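Local atomic coordinates of fatty acyl CoA synthetase FADD13 (FATTY-ACYL-CoA SYNTHETASE) (Mycobacterium tuberculosis, PDB entry 3R44), a protein that belongs to the ANL superfamily of AMP-binding enzymes, pairing a large N-terminal part with a small C-terminal domain. Residues G263-P266 against A267-N270; E421-P425 against A426-S430; V431-V435 against P436-E440; G500-K504 against T505-E509. All blocks are in the same frame, centred on the assembly; numbering follows the deposited sequence.

Contact 1: G263-P266 against A267-N270; sequences GAVP and AILN
The methyl of A264 is the bump here, and the hollow is made by I268 and L269. The group sits at the turn from strand 261-264 into helix 266-274, the first corner of a beta-alpha-beta crossover that returns through strand 288-291. CB of A264 sits in a notch between two branch ends, 3.6 Å from CD2 of L269 and 3.8 Å from CG2 of I268. The I268 branch is placed there by its first torsion, chi1 -83°, which sets CG2 anti to the backbone N and CG1 beside it. CG1 meets CG2 of V265, three residues earlier, at 3.9 Å, the two side chains crossing at a slant, with A267 CB at the margin of the same small apolar patch. V265 occupies the N-cap position, though its side chain has no polar group. In the first helical turn, O of V265 accepts from L269 N at 3.1 Å, and O of P266 accepts from N270 N at 2.9 Å. P266 turns its ring away from the following turn, and its nitrogen carries no hydrogen that would need a partner. Beyond the corner, A264 and L269 both pack on F289 and T291 of the adjacent strand, while I268 reaches L218 and F245, so the notch is roofed by the sheet and its loops. One polar atom pays for this burial: V265 N is shut in with no partner anywhere in the model, and CB of I268 lies 4.1 Å from it.

Contact 2: E421-P425 against A426-S430; sequences ENVYP and AEIES
A426 follows P425 where the hairpin of strands 416-418 and 421-423 gives way to helix 425-432, and its N is held by D410 OD2. The sequence corresponds to the eighth core motif of the ANL family. Next comes E427, which turns back on the chain before the helix. Its OE2 takes the N-H of Y424 at 2.8 Å, on the anti side of the carboxylate and 15° out of its plane, while E427 N returns a bond to Y424 O at 3.1 Å. The same OE2 lies at the edge of the Y424 ring, near its plane, with ring and carboxylate turned 51° apart; the phenol end of Y424 goes off to G395 O. A water donates to E427 OE2 at 2.7 Å and also to N422 O, bridging glutamate and strand. I428 drops to the apolar side, its CD1 3.8 Å from V423 CG1, the two crossing at a slant, and its N makes a weak bond to P425 O. E429 N donates to that same P425 O at 2.8 Å in an essentially straight bond (179°). The E429 side chain runs back past P425, OE2 3.7 Å from P425 CB, to meet K504 NZ in a salt bridge and V443 N in a hydrogen bond. S430 closes the turn, its OG and N both donating to A426 O. E427 thus ties the helix start to the strand's backbone, and E429 ties it to strand 438-448 and K504; with two donors at each OE2, both carboxylates are probably kept ionised.

Contact 3: V431-V435 against P436-E440; sequences VIIGV and PGVSE
V435 and V438 meet flank to flank across a type II beta turn, CB of V435 3.7 Å from CG2 of V438, where the chain leaves helix 425-432 and starts strand 438-448. The turn is closed by V438 N donating to V435 O at 3.1 Å. G437 takes the turn's third place with positive phi (92°), where a CB would press on the carbonyl oxygen of P436. V438 aims its CB back at the end of the helix, and its two methyls divide the work. CG2 rests on V435. CG1, anti to the backbone N at chi1 170°, sits 3.7 Å from the carbonyl O of I432 and grazes that residue's CG2. I432 O is itself taken by V435 N in the preceding type I turn, so polar and apolar partners share that one carbonyl. I433 comes in from the outer side: its chain bends beyond CG1 (chi2 65°) and brings CD1 within 3.4 Å of S439 O and 3.9 Å of E440 CA, at the margin of V438. A water lies within bonding reach of both I433 O and V438 O, between the two backbones. P436 turns its ring outward, although CD touches CG1 of V435 at 3.7 Å. Farther along, S439 and E440 both face V460 in a classic beta bulge, and E440 reaches R496 in a salt bridge. The turn lies between helix 468-478 and the small sheet: V435 packs on Q470 and Y474 of that helix, I432 on its C475 and on A457 and V459 of strand 454-461, and V438 on V459.

Contact 4: G500-K504 against T505-E509; sequences GKILK and TVLRE
Extended from CG to NE with its first torsion at -66°, the R508 side chain doubles back along the helix to K504, and a final twist of 107° at chi4 lays the guanidinium over the K504 carbonyl group. The carbonyl carbon of K504 lies over one face of it, K504 C 3.6 Å from R508 NH1; NH2 is 3.9 Å from K504 CB, and T505 CG2 meets the group at its edge, in plane. The K504 chain is also extended, and carries NZ to E429. This is the start of helix 504-511; the GKILK sequence leading into it corresponds to the tenth core motif of the ANL family, and L503 holds the N-cap position. Two main-chain bonds close the first turn: L507 N reaches L503 O at 3.0 Å, and R508 N reaches K504 O at 2.9 Å. The apolar side is made by two pairs. L503 and V506 run alongside each other in the same direction, with L503 CB 3.9 Å from V506 CG2. I502 crosses L507 at a slant, its CG2 4.0 Å from L507 CD1, and both rest on A442 of strand 438-448. A malonate ion, probably from the crystallisation liquor, lies about 4 Å from the V506 side chain. The two cationic ends stay apart, K504 NZ 6.1 Å from R508 NH2, and each has its own anion: E429 for the lysine, which also donates to V443 O, and D414 for the arginine. With a carboxylate at each, both cations are probably stabilised despite their like charge, and the helix start is tied to two other parts of the chain.

Contacts 2 and 3 share helix 425-432, one at its start and the other at its end, with centres about 15 Å apart. Contact 4 meets contact 2 from the far end of the chain: E429 OE2 of contact 2 meets K504 NZ at 2.7 Å, and P425 CB lies 3.3 Å from K504 NZ too. Contact 3 passes within about 5 Å of contact 4, nearest atoms, without touching. Contact 1 stands apart in the N-terminal part, about 18 Å from contact 2 and 17 Å from contact 3 but only about 7 Å from contact 4, nearest atoms. The bound histidine lies among other residues, including H192 and H196, and none of the four contacts contributes to that pocket.

Contact 1: G263-P266 against A267-N270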
ATOM      1  N   GLY A 263      -3.380  -5.420 -11.316  1.00 16.49           N
ATOM      2  CA  GLY A 263      -3.347  -4.522 -10.188  1.00 16.77           C
ATOM      3  C   GLY A 263      -3.369  -3.082 -10.713  1.00 16.92           C
ATOM      4  O   GLY A 263      -2.743  -2.771 -11.727  1.00 18.74           O
ATOM      5  N   ALA A 264      -4.101  -2.209 -10.033  1.00 17.95           N
ATOM      6  CA  ALA A 264      -4.222  -0.820 -10.428  1.00 16.86           C
ATOM      7  C   ALA A 264      -4.607   0.108  -9.298  1.00 17.47           C
ATOM      8  O   ALA A 264      -4.706  -0.280  -8.125  1.00 18.70           O
ATOM      9  CB  ALA A 264      -5.260  -0.712 -11.571  1.00 19.21           C
ATOM     10  N   VAL A 265      -4.740   1.371  -9.649  1.00 17.66           N
ATOM     11  CA  VAL A 265      -5.324   2.401  -8.777  1.00 18.14           C
ATOM     12  C   VAL A 265      -6.267   3.210  -9.684  1.00 18.21           C
ATOM     13  O   VAL A 265      -6.212   3.072 -10.926  1.00 16.14           O
ATOM     14  CB  VAL A 265      -4.238   3.325  -8.174  1.00 18.64           C
ATOM     15  CG1 VAL A 265      -3.315   2.558  -7.165  1.00 18.60           C
ATOM     16  CG2 VAL A 265      -3.446   4.004  -9.328  1.00 19.96           C
ATOM     17  N   PRO A 266      -7.186   3.986  -9.090  1.00 19.10           N
ATOM     18  CA  PRO A 266      -8.203   4.648  -9.894  1.00 19.18           C
ATOM     19  C   PRO A 266      -7.609   5.507 -10.997  1.00 18.99           C
ATOM     20  O   PRO A 266      -8.141   5.470 -12.113  1.00 17.46           O
ATOM     21  CB  PRO A 266      -8.982   5.445  -8.837  1.00 20.99           C
ATOM     22  CG  PRO A 266      -8.951   4.531  -7.709  1.00 21.29           C
ATOM     23  CD  PRO A 266      -7.542   4.068  -7.669  1.00 20.51           C
ATOM     24  N   ALA A 267      -6.502   6.223 -10.740  1.00 20.19           N
ATOM     25  CA  ALA A 267      -5.903   7.065 -11.818  1.00 20.46           C
ATOM     26  C   ALA A 267      -5.557   6.224 -13.037  1.00 19.91           C
ATOM     27  O   ALA A 267      -5.763   6.659 -14.177  1.00 20.21           O
ATOM     28  CB  ALA A 267      -4.618   7.845 -11.341  1.00 21.13           C
ATOM     29  N   ILE A 268      -4.963   5.062 -12.791  1.00 18.64           N
ATOM     30  CA  ILE A 268      -4.508   4.135 -13.844  1.00 19.31           C
ATOM     31  C   ILE A 268      -5.693   3.692 -14.656  1.00 18.32           C
ATOM     32  O   ILE A 268      -5.624   3.716 -15.863  1.00 16.63           O
ATOM     33  CB  ILE A 268      -3.746   2.874 -13.279  1.00 19.61           C
ATOM     34  CG1 ILE A 268      -2.304   3.208 -13.019  1.00 24.16           C
ATOM     35  CG2 ILE A 268      -3.796   1.611 -14.245  1.00 18.36           C
ATOM     36  CD1 ILE A 268      -1.525   2.056 -12.305  1.00 26.62           C
ATOM     37  N   LEU A 269      -6.781   3.287 -13.984  1.00 16.68           N
ATOM     38  CA  LEU A 269      -7.924   2.823 -14.685  1.00 17.44           C
ATOM     39  C   LEU A 269      -8.600   3.953 -15.475  1.00 16.56           C
ATOM     40  O   LEU A 269      -9.153   3.712 -16.539  1.00 15.88           O
ATOM     41  CB  LEU A 269      -8.940   2.227 -13.735  1.00 16.93           C
ATOM     42  CG  LEU A 269      -8.474   0.896 -13.080  1.00 21.76           C
ATOM     43  CD1 LEU A 269      -9.672   0.211 -12.558  1.00 25.00           C
ATOM     44  CD2 LEU A 269      -7.736  -0.010 -14.092  1.00 26.31           C
ATOM     45  N   ASN A 270      -8.560   5.165 -14.936  1.00 15.98           N
ATOM     46  CA  ASN A 270      -9.046   6.309 -15.659  1.00 16.76           C
ATOM     47  C   ASN A 270      -8.206   6.578 -16.908  1.00 17.21           C
ATOM     48  O   ASN A 270      -8.758   6.761 -18.026  1.00 18.54           O
ATOM     49  CB  ASN A 270      -9.037   7.518 -14.741  1.00 16.73           C
ATOM     50  CG  ASN A 270      -9.769   8.670 -15.326  1.00 19.72           C
ATOM     51  OD1 ASN A 270      -9.262   9.822 -15.320  1.00 19.69           O
ATOM     52  ND2 ASN A 270     -10.961   8.399 -15.873  1.00 17.23           N
TER

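Contact 2: E421-P425 against A426-S430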
ATOM      1  N   GLU A 421      -5.894  18.153  21.264  1.00 34.43           N
ATOM      2  CA  GLU A 421      -7.083  17.322  21.013  1.00 34.47           C
ATOM      3  C   GLU A 421      -7.111  16.888  19.553  1.00 31.43           C
ATOM      4  O   GLU A 421      -6.823  17.691  18.653  1.00 30.21           O
ATOM      5  CB  GLU A 421      -8.370  18.114  21.269  1.00 36.35           C
ATOM      6  CG  GLU A 421      -8.492  18.752  22.671  1.00 42.68           C
ATOM      7  CD  GLU A 421      -9.251  17.874  23.701  1.00 48.82           C
ATOM      8  OE1 GLU A 421      -9.099  16.630  23.699  1.00 50.09           O
ATOM      9  OE2 GLU A 421     -10.010  18.450  24.520  1.00 54.17           O
ATOM     10  N   ASN A 422      -7.498  15.645  19.309  1.00 30.60           N
ATOM     11  CA  ASN A 422      -7.576  15.123  17.948  1.00 29.73           C
ATOM     12  C   ASN A 422      -8.903  15.478  17.320  1.00 28.26           C
ATOM     13  O   ASN A 422      -9.928  15.228  17.909  1.00 28.71           O
ATOM     14  CB  ASN A 422      -7.449  13.601  17.943  1.00 30.54           C
ATOM     15  CG  ASN A 422      -6.046  13.127  18.260  1.00 34.38           C
ATOM     16  OD1 ASN A 422      -5.134  13.933  18.455  1.00 39.67           O
ATOM     17  ND2 ASN A 422      -5.867  11.818  18.321  1.00 37.09           N
ATOM     18  N   VAL A 423      -8.865  16.015  16.106  1.00 26.24           N
ATOM     19  CA  VAL A 423     -10.045  16.397  15.375  1.00 25.87           C
ATOM     20  C   VAL A 423      -9.943  15.779  13.988  1.00 23.88           C
ATOM     21  O   VAL A 423      -8.944  16.028  13.272  1.00 22.18           O
ATOM     22  CB  VAL A 423     -10.086  17.954  15.235  1.00 26.19           C
ATOM     23  CG1 VAL A 423     -11.276  18.397  14.547  1.00 26.62           C
ATOM     24  CG2 VAL A 423     -10.017  18.603  16.603  1.00 28.11           C
ATOM     25  N   TYR A 424     -10.933  14.986  13.583  1.00 23.30           N
ATOM     26  CA  TYR A 424     -10.908  14.470  12.221  1.00 23.25           C
ATOM     27  C   TYR A 424     -11.815  15.341  11.316  1.00 23.33           C
ATOM     28  O   TYR A 424     -12.954  15.712  11.683  1.00 22.29           O
ATOM     29  CB  TYR A 424     -11.294  12.986  12.071  1.00 25.04           C
ATOM     30  CG  TYR A 424     -10.322  11.944  12.591  1.00 25.61           C
ATOM     31  CD1 TYR A 424      -9.396  11.320  11.743  1.00 29.56           C
ATOM     32  CD2 TYR A 424     -10.369  11.558  13.917  1.00 28.17           C
ATOM     33  CE1 TYR A 424      -8.530  10.305  12.236  1.00 30.87           C
ATOM     34  CE2 TYR A 424      -9.520  10.574  14.429  1.00 28.61           C
ATOM     35  CZ  TYR A 424      -8.591   9.938  13.588  1.00 30.07           C
ATOM     36  OH  TYR A 424      -7.728   8.927  14.098  1.00 31.73           O
ATOM     37  N   PRO A 425     -11.316  15.650  10.125  1.00 24.02           N
ATOM     38  CA  PRO A 425     -12.010  16.550   9.220  1.00 23.70           C
ATOM     39  C   PRO A 425     -13.410  16.096   8.853  1.00 24.10           C
ATOM     40  O   PRO A 425     -14.275  16.949   8.720  1.00 23.26           O
ATOM     41  CB  PRO A 425     -11.131  16.505   7.974  1.00 23.22           C
ATOM     42  CG  PRO A 425      -9.802  16.361   8.510  1.00 24.29           C
ATOM     43  CD  PRO A 425      -9.988  15.328   9.580  1.00 24.27           C
ATOM     44  N   ALA A 426     -13.651  14.788   8.711  1.00 23.92           N
ATOM     45  CA  ALA A 426     -14.958  14.278   8.279  1.00 26.02           C
ATOM     46  C   ALA A 426     -16.038  14.634   9.276  1.00 26.87           C
ATOM     47  O   ALA A 426     -17.175  14.839   8.899  1.00 26.98           O
ATOM     48  CB  ALA A 426     -14.950  12.730   8.060  1.00 27.76           C
ATOM     49  N   GLU A 427     -15.660  14.754  10.544  1.00 27.04           N
ATOM     50  CA  GLU A 427     -16.619  15.066  11.614  1.00 29.52           C
ATOM     51  C   GLU A 427     -17.227  16.452  11.358  1.00 27.71           C
ATOM     52  O   GLU A 427     -18.435  16.662  11.507  1.00 28.50           O
ATOM     53  CB  GLU A 427     -15.920  15.031  12.983  1.00 30.98           C
ATOM     54  CG  GLU A 427     -15.141  13.736  13.260  1.00 34.51           C
ATOM     55  CD  GLU A 427     -14.498  13.713  14.674  1.00 40.21           C
ATOM     56  OE1 GLU A 427     -15.283  13.541  15.649  1.00 39.94           O
ATOM     57  OE2 GLU A 427     -13.239  13.858  14.801  1.00 37.01           O
ATOM     58  N   ILE A 428     -16.381  17.356  10.888  1.00 24.85           N
ATOM     59  CA  ILE A 428     -16.768  18.736  10.578  1.00 23.41           C
ATOM     60  C   ILE A 428     -17.403  18.774   9.182  1.00 23.43           C
ATOM     61  O   ILE A 428     -18.502  19.336   8.986  1.00 22.89           O
ATOM     62  CB  ILE A 428     -15.569  19.694  10.681  1.00 22.11           C
ATOM     63  CG1 ILE A 428     -14.988  19.667  12.105  1.00 23.83           C
ATOM     64  CG2 ILE A 428     -15.989  21.110  10.243  1.00 20.95           C
ATOM     65  CD1 ILE A 428     -13.587  20.356  12.230  1.00 22.22           C
ATOM     66  N   GLU A 429     -16.732  18.179   8.208  1.00 22.30           N
ATOM     67  CA  GLU A 429     -17.278  18.180   6.849  1.00 23.86           C
ATOM     68  C   GLU A 429     -18.728  17.666   6.774  1.00 26.06           C
ATOM     69  O   GLU A 429     -19.588  18.251   6.093  1.00 26.29           O
ATOM     70  CB  GLU A 429     -16.393  17.360   5.930  1.00 23.91           C
ATOM     71  CG  GLU A 429     -15.041  17.961   5.640  1.00 24.27           C
ATOM     72  CD  GLU A 429     -14.041  16.942   5.142  1.00 24.45           C
ATOM     73  OE1 GLU A 429     -14.406  15.740   5.095  1.00 24.90           O
ATOM     74  OE2 GLU A 429     -12.897  17.327   4.770  1.00 23.20           O
ATOM     75  N   SER A 430     -19.027  16.579   7.480  1.00 27.77           N
ATOM     76  CA  SER A 430     -20.381  15.993   7.430  1.00 31.03           C
ATOM     77  C   SER A 430     -21.454  16.875   8.078  1.00 31.53           C
ATOM     78  O   SER A 430     -22.615  16.663   7.829  1.00 33.46           O
ATOM     79  CB  SER A 430     -20.434  14.595   8.062  1.00 33.16           C
ATOM     80  OG  SER A 430     -20.048  14.650   9.428  1.00 35.40           O
TER
HETATM   81  O   HOH W   1     -11.790  12.942  16.906  1.00 26.48           O

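Contact 3: V431-V435 against P436-E440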
ATOM      1  N   VAL A 431     -21.064  17.842   8.906  1.00 29.13           N
ATOM      2  CA  VAL A 431     -22.006  18.793   9.507  1.00 29.91           C
ATOM      3  C   VAL A 431     -22.241  19.991   8.566  1.00 28.91           C
ATOM      4  O   VAL A 431     -23.379  20.388   8.286  1.00 30.75           O
ATOM      5  CB  VAL A 431     -21.483  19.245  10.890  1.00 29.22           C
ATOM      6  CG1 VAL A 431     -22.305  20.407  11.431  1.00 32.61           C
ATOM      7  CG2 VAL A 431     -21.527  18.045  11.871  1.00 33.71           C
ATOM      8  N   ILE A 432     -21.138  20.550   8.080  1.00 25.24           N
ATOM      9  CA  ILE A 432     -21.185  21.692   7.205  1.00 23.93           C
ATOM     10  C   ILE A 432     -21.826  21.425   5.857  1.00 25.04           C
ATOM     11  O   ILE A 432     -22.498  22.310   5.329  1.00 27.14           O
ATOM     12  CB  ILE A 432     -19.734  22.290   7.001  1.00 21.39           C
ATOM     13  CG1 ILE A 432     -19.176  22.723   8.350  1.00 21.16           C
ATOM     14  CG2 ILE A 432     -19.775  23.444   5.986  1.00 19.90           C
ATOM     15  CD1 ILE A 432     -17.752  23.292   8.310  1.00 20.65           C
ATOM     16  N   ILE A 433     -21.645  20.235   5.296  1.00 26.37           N
ATOM     17  CA  ILE A 433     -22.287  19.889   4.010  1.00 28.72           C
ATOM     18  C   ILE A 433     -23.804  19.998   4.135  1.00 32.30           C
ATOM     19  O   ILE A 433     -24.486  20.247   3.143  1.00 35.15           O
ATOM     20  CB  ILE A 433     -21.867  18.482   3.480  1.00 29.47           C
ATOM     21  CG1 ILE A 433     -22.252  18.284   1.986  1.00 31.52           C
ATOM     22  CG2 ILE A 433     -22.479  17.378   4.341  1.00 30.79           C
ATOM     23  CD1 ILE A 433     -21.525  19.215   1.015  1.00 26.83           C
ATOM     24  N   GLY A 434     -24.321  19.850   5.356  1.00 34.01           N
ATOM     25  CA  GLY A 434     -25.741  20.061   5.642  1.00 36.90           C
ATOM     26  C   GLY A 434     -26.300  21.473   5.602  1.00 37.31           C
ATOM     27  O   GLY A 434     -27.528  21.649   5.446  1.00 38.86           O
ATOM     28  N   VAL A 435     -25.444  22.482   5.747  1.00 34.22           N
ATOM     29  CA  VAL A 435     -25.891  23.863   5.792  1.00 34.96           C
ATOM     30  C   VAL A 435     -26.516  24.218   4.423  1.00 35.31           C
ATOM     31  O   VAL A 435     -25.937  23.958   3.383  1.00 33.25           O
ATOM     32  CB  VAL A 435     -24.762  24.866   6.135  1.00 33.58           C
ATOM     33  CG1 VAL A 435     -25.248  26.333   5.966  1.00 34.24           C
ATOM     34  CG2 VAL A 435     -24.241  24.623   7.526  1.00 33.71           C
ATOM     35  N   PRO A 436     -27.734  24.771   4.431  1.00 37.43           N
ATOM     36  CA  PRO A 436     -28.351  25.187   3.173  1.00 38.32           C
ATOM     37  C   PRO A 436     -27.513  26.216   2.417  1.00 36.06           C
ATOM     38  O   PRO A 436     -27.076  27.193   3.009  1.00 36.19           O
ATOM     39  CB  PRO A 436     -29.692  25.787   3.616  1.00 41.27           C
ATOM     40  CG  PRO A 436     -29.991  25.106   4.954  1.00 43.34           C
ATOM     41  CD  PRO A 436     -28.623  24.917   5.588  1.00 40.26           C
ATOM     42  N   GLY A 437     -27.292  25.984   1.123  1.00 34.82           N
ATOM     43  CA  GLY A 437     -26.458  26.826   0.307  1.00 32.66           C
ATOM     44  C   GLY A 437     -24.997  26.428   0.197  1.00 29.37           C
ATOM     45  O   GLY A 437     -24.274  26.962  -0.633  1.00 28.52           O
ATOM     46  N   VAL A 438     -24.538  25.521   1.049  1.00 28.60           N
ATOM     47  CA  VAL A 438     -23.216  24.927   0.907  1.00 27.07           C
ATOM     48  C   VAL A 438     -23.219  23.778  -0.106  1.00 28.41           C
ATOM     49  O   VAL A 438     -23.960  22.819   0.068  1.00 29.84           O
ATOM     50  CB  VAL A 438     -22.717  24.363   2.250  1.00 26.72           C
ATOM     51  CG1 VAL A 438     -21.455  23.530   2.003  1.00 21.88           C
ATOM     52  CG2 VAL A 438     -22.456  25.527   3.261  1.00 25.61           C
ATOM     53  N   SER A 439     -22.361  23.823  -1.125  1.00 27.17           N
ATOM     54  CA  SER A 439     -22.325  22.720  -2.089  1.00 29.23           C
ATOM     55  C   SER A 439     -21.208  21.732  -1.830  1.00 27.31           C
ATOM     56  O   SER A 439     -21.365  20.569  -2.141  1.00 27.05           O
ATOM     57  CB  SER A 439     -22.238  23.195  -3.546  1.00 30.15           C
ATOM     58  OG  SER A 439     -21.198  24.079  -3.800  1.00 33.38           O
ATOM     59  N   GLU A 440     -20.073  22.207  -1.335  1.00 25.01           N
ATOM     60  CA  GLU A 440     -18.945  21.342  -1.058  1.00 24.28           C
ATOM     61  C   GLU A 440     -18.182  21.891   0.141  1.00 21.47           C
ATOM     62  O   GLU A 440     -18.171  23.108   0.388  1.00 20.17           O
ATOM     63  CB  GLU A 440     -17.948  21.248  -2.238  1.00 24.78           C
ATOM     64  CG  GLU A 440     -18.439  20.750  -3.609  1.00 32.56           C
ATOM     65  CD  GLU A 440     -17.471  21.190  -4.714  1.00 36.90           C
ATOM     66  OE1 GLU A 440     -16.358  20.635  -4.806  1.00 40.65           O
ATOM     67  OE2 GLU A 440     -17.821  22.108  -5.471  1.00 42.11           O
TER
HETATM   68  O   HOH W   2     -24.948  19.951  -0.047  1.00 32.61           O

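Contact 4: G500-K504 against T505-E509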
ATOM      1  N   GLY A 500     -12.194  12.530  -9.096  1.00 24.54           N
ATOM      2  CA  GLY A 500     -13.054  13.222  -8.138  1.00 26.08           C
ATOM      3  C   GLY A 500     -12.637  13.275  -6.680  1.00 25.81           C
ATOM      4  O   GLY A 500     -13.347  13.855  -5.885  1.00 27.25           O
ATOM      5  N   LYS A 501     -11.482  12.718  -6.326  1.00 25.53           N
ATOM      6  CA  LYS A 501     -10.952  12.784  -4.974  1.00 24.93           C
ATOM      7  C   LYS A 501     -10.500  14.197  -4.592  1.00 23.52           C
ATOM      8  O   LYS A 501      -9.732  14.814  -5.323  1.00 20.87           O
ATOM      9  CB  LYS A 501      -9.733  11.862  -4.849  1.00 25.25           C
ATOM     10  CG  LYS A 501      -9.331  11.572  -3.383  1.00 28.08           C
ATOM     11  CD  LYS A 501      -8.013  10.814  -3.295  1.00 35.95           C
ATOM     12  CE  LYS A 501      -7.309  11.041  -1.955  1.00 40.82           C
ATOM     13  NZ  LYS A 501      -6.011  10.250  -1.881  1.00 44.31           N
ATOM     14  N   ILE A 502     -10.946  14.692  -3.434  1.00 23.48           N
ATOM     15  CA  ILE A 502     -10.480  15.979  -2.918  1.00 22.75           C
ATOM     16  C   ILE A 502      -9.010  15.802  -2.582  1.00 21.71           C
ATOM     17  O   ILE A 502      -8.609  14.796  -1.951  1.00 21.55           O
ATOM     18  CB  ILE A 502     -11.201  16.406  -1.633  1.00 23.74           C
ATOM     19  CG1 ILE A 502     -12.683  16.587  -1.881  1.00 26.20           C
ATOM     20  CG2 ILE A 502     -10.628  17.727  -1.110  1.00 23.22           C
ATOM     21  CD1 ILE A 502     -12.941  17.792  -2.514  1.00 30.48           C
ATOM     22  N   LEU A 503      -8.189  16.728  -3.074  1.00 19.82           N
ATOM     23  CA  LEU A 503      -6.746  16.662  -2.904  1.00 20.63           C
ATOM     24  C   LEU A 503      -6.355  17.540  -1.719  1.00 20.10           C
ATOM     25  O   LEU A 503      -6.049  18.732  -1.879  1.00 18.95           O
ATOM     26  CB  LEU A 503      -6.065  17.142  -4.185  1.00 21.10           C
ATOM     27  CG  LEU A 503      -6.325  16.230  -5.382  1.00 23.57           C
ATOM     28  CD1 LEU A 503      -5.746  16.872  -6.644  1.00 22.82           C
ATOM     29  CD2 LEU A 503      -5.730  14.831  -5.137  1.00 25.67           C
ATOM     30  N   LYS A 504      -6.399  16.984  -0.524  1.00 20.70           N
ATOM     31  CA  LYS A 504      -6.019  17.762   0.684  1.00 20.35           C
ATOM     32  C   LYS A 504      -4.578  18.284   0.691  1.00 20.09           C
ATOM     33  O   LYS A 504      -4.303  19.361   1.257  1.00 17.29           O
ATOM     34  CB  LYS A 504      -6.377  16.999   1.958  1.00 21.36           C
ATOM     35  CG  LYS A 504      -7.855  16.866   2.067  1.00 22.41           C
ATOM     36  CD  LYS A 504      -8.336  16.338   3.364  1.00 26.95           C
ATOM     37  CE  LYS A 504      -9.867  16.507   3.410  1.00 25.99           C
ATOM     38  NZ  LYS A 504     -10.352  16.390   4.722  1.00 25.39           N
ATOM     39  N   THR A 505      -3.651  17.591   0.024  1.00 19.01           N
ATOM     40  CA  THR A 505      -2.276  18.085  -0.068  1.00 20.98           C
ATOM     41  C   THR A 505      -2.241  19.392  -0.880  1.00 20.04           C
ATOM     42  O   THR A 505      -1.529  20.328  -0.555  1.00 20.44           O
ATOM     43  CB  THR A 505      -1.368  17.076  -0.779  1.00 22.09           C
ATOM     44  OG1 THR A 505      -1.988  16.725  -2.026  1.00 27.86           O
ATOM     45  CG2 THR A 505      -1.224  15.820   0.022  1.00 21.35           C
ATOM     46  N   VAL A 506      -3.032  19.444  -1.941  1.00 19.41           N
ATOM     47  CA  VAL A 506      -3.178  20.687  -2.745  1.00 19.02           C
ATOM     48  C   VAL A 506      -3.859  21.808  -1.918  1.00 18.01           C
ATOM     49  O   VAL A 506      -3.357  22.952  -1.877  1.00 17.37           O
ATOM     50  CB  VAL A 506      -3.875  20.438  -4.091  1.00 18.81           C
ATOM     51  CG1 VAL A 506      -4.063  21.779  -4.853  1.00 19.19           C
ATOM     52  CG2 VAL A 506      -3.015  19.418  -4.956  1.00 20.02           C
ATOM     53  N   LEU A 507      -4.928  21.466  -1.194  1.00 17.08           N
ATOM     54  CA  LEU A 507      -5.529  22.436  -0.316  1.00 17.47           C
ATOM     55  C   LEU A 507      -4.537  23.039   0.628  1.00 17.20           C
ATOM     56  O   LEU A 507      -4.531  24.251   0.784  1.00 18.48           O
ATOM     57  CB  LEU A 507      -6.645  21.843   0.499  1.00 16.81           C
ATOM     58  CG  LEU A 507      -7.982  21.752  -0.229  1.00 17.79           C
ATOM     59  CD1 LEU A 507      -8.939  20.864   0.657  1.00 18.29           C
ATOM     60  CD2 LEU A 507      -8.633  23.135  -0.501  1.00 16.26           C
ATOM     61  N   ARG A 508      -3.707  22.210   1.286  1.00 17.70           N
ATOM     62  CA  ARG A 508      -2.723  22.719   2.248  1.00 18.50           C
ATOM     63  C   ARG A 508      -1.719  23.660   1.576  1.00 19.66           C
ATOM     64  O   ARG A 508      -1.334  24.662   2.172  1.00 19.80           O
ATOM     65  CB  ARG A 508      -1.933  21.578   2.965  1.00 20.58           C
ATOM     66  CG  ARG A 508      -2.783  20.706   3.864  1.00 19.25           C
ATOM     67  CD  ARG A 508      -1.985  19.534   4.487  1.00 22.57           C
ATOM     68  NE  ARG A 508      -2.975  18.643   5.058  1.00 24.31           N
ATOM     69  CZ  ARG A 508      -3.338  17.458   4.585  1.00 24.57           C
ATOM     70  NH1 ARG A 508      -2.743  16.915   3.515  1.00 23.69           N
ATOM     71  NH2 ARG A 508      -4.317  16.812   5.217  1.00 24.41           N
ATOM     72  N   GLU A 509      -1.349  23.351   0.325  1.00 19.55           N
ATOM     73  CA  GLU A 509      -0.483  24.198  -0.465  1.00 21.77           C
ATOM     74  C   GLU A 509      -1.154  25.520  -0.786  1.00 20.60           C
ATOM     75  O   GLU A 509      -0.541  26.581  -0.733  1.00 20.28           O
ATOM     76  CB  GLU A 509      -0.178  23.535  -1.815  1.00 22.38           C
ATOM     77  CG  GLU A 509       0.938  22.502  -1.847  1.00 31.87           C
ATOM     78  CD  GLU A 509       0.976  21.743  -3.205  1.00 38.34           C
ATOM     79  OE1 GLU A 509       0.683  22.362  -4.267  1.00 42.33           O
ATOM     80  OE2 GLU A 509       1.277  20.526  -3.204  1.00 42.56           O
TER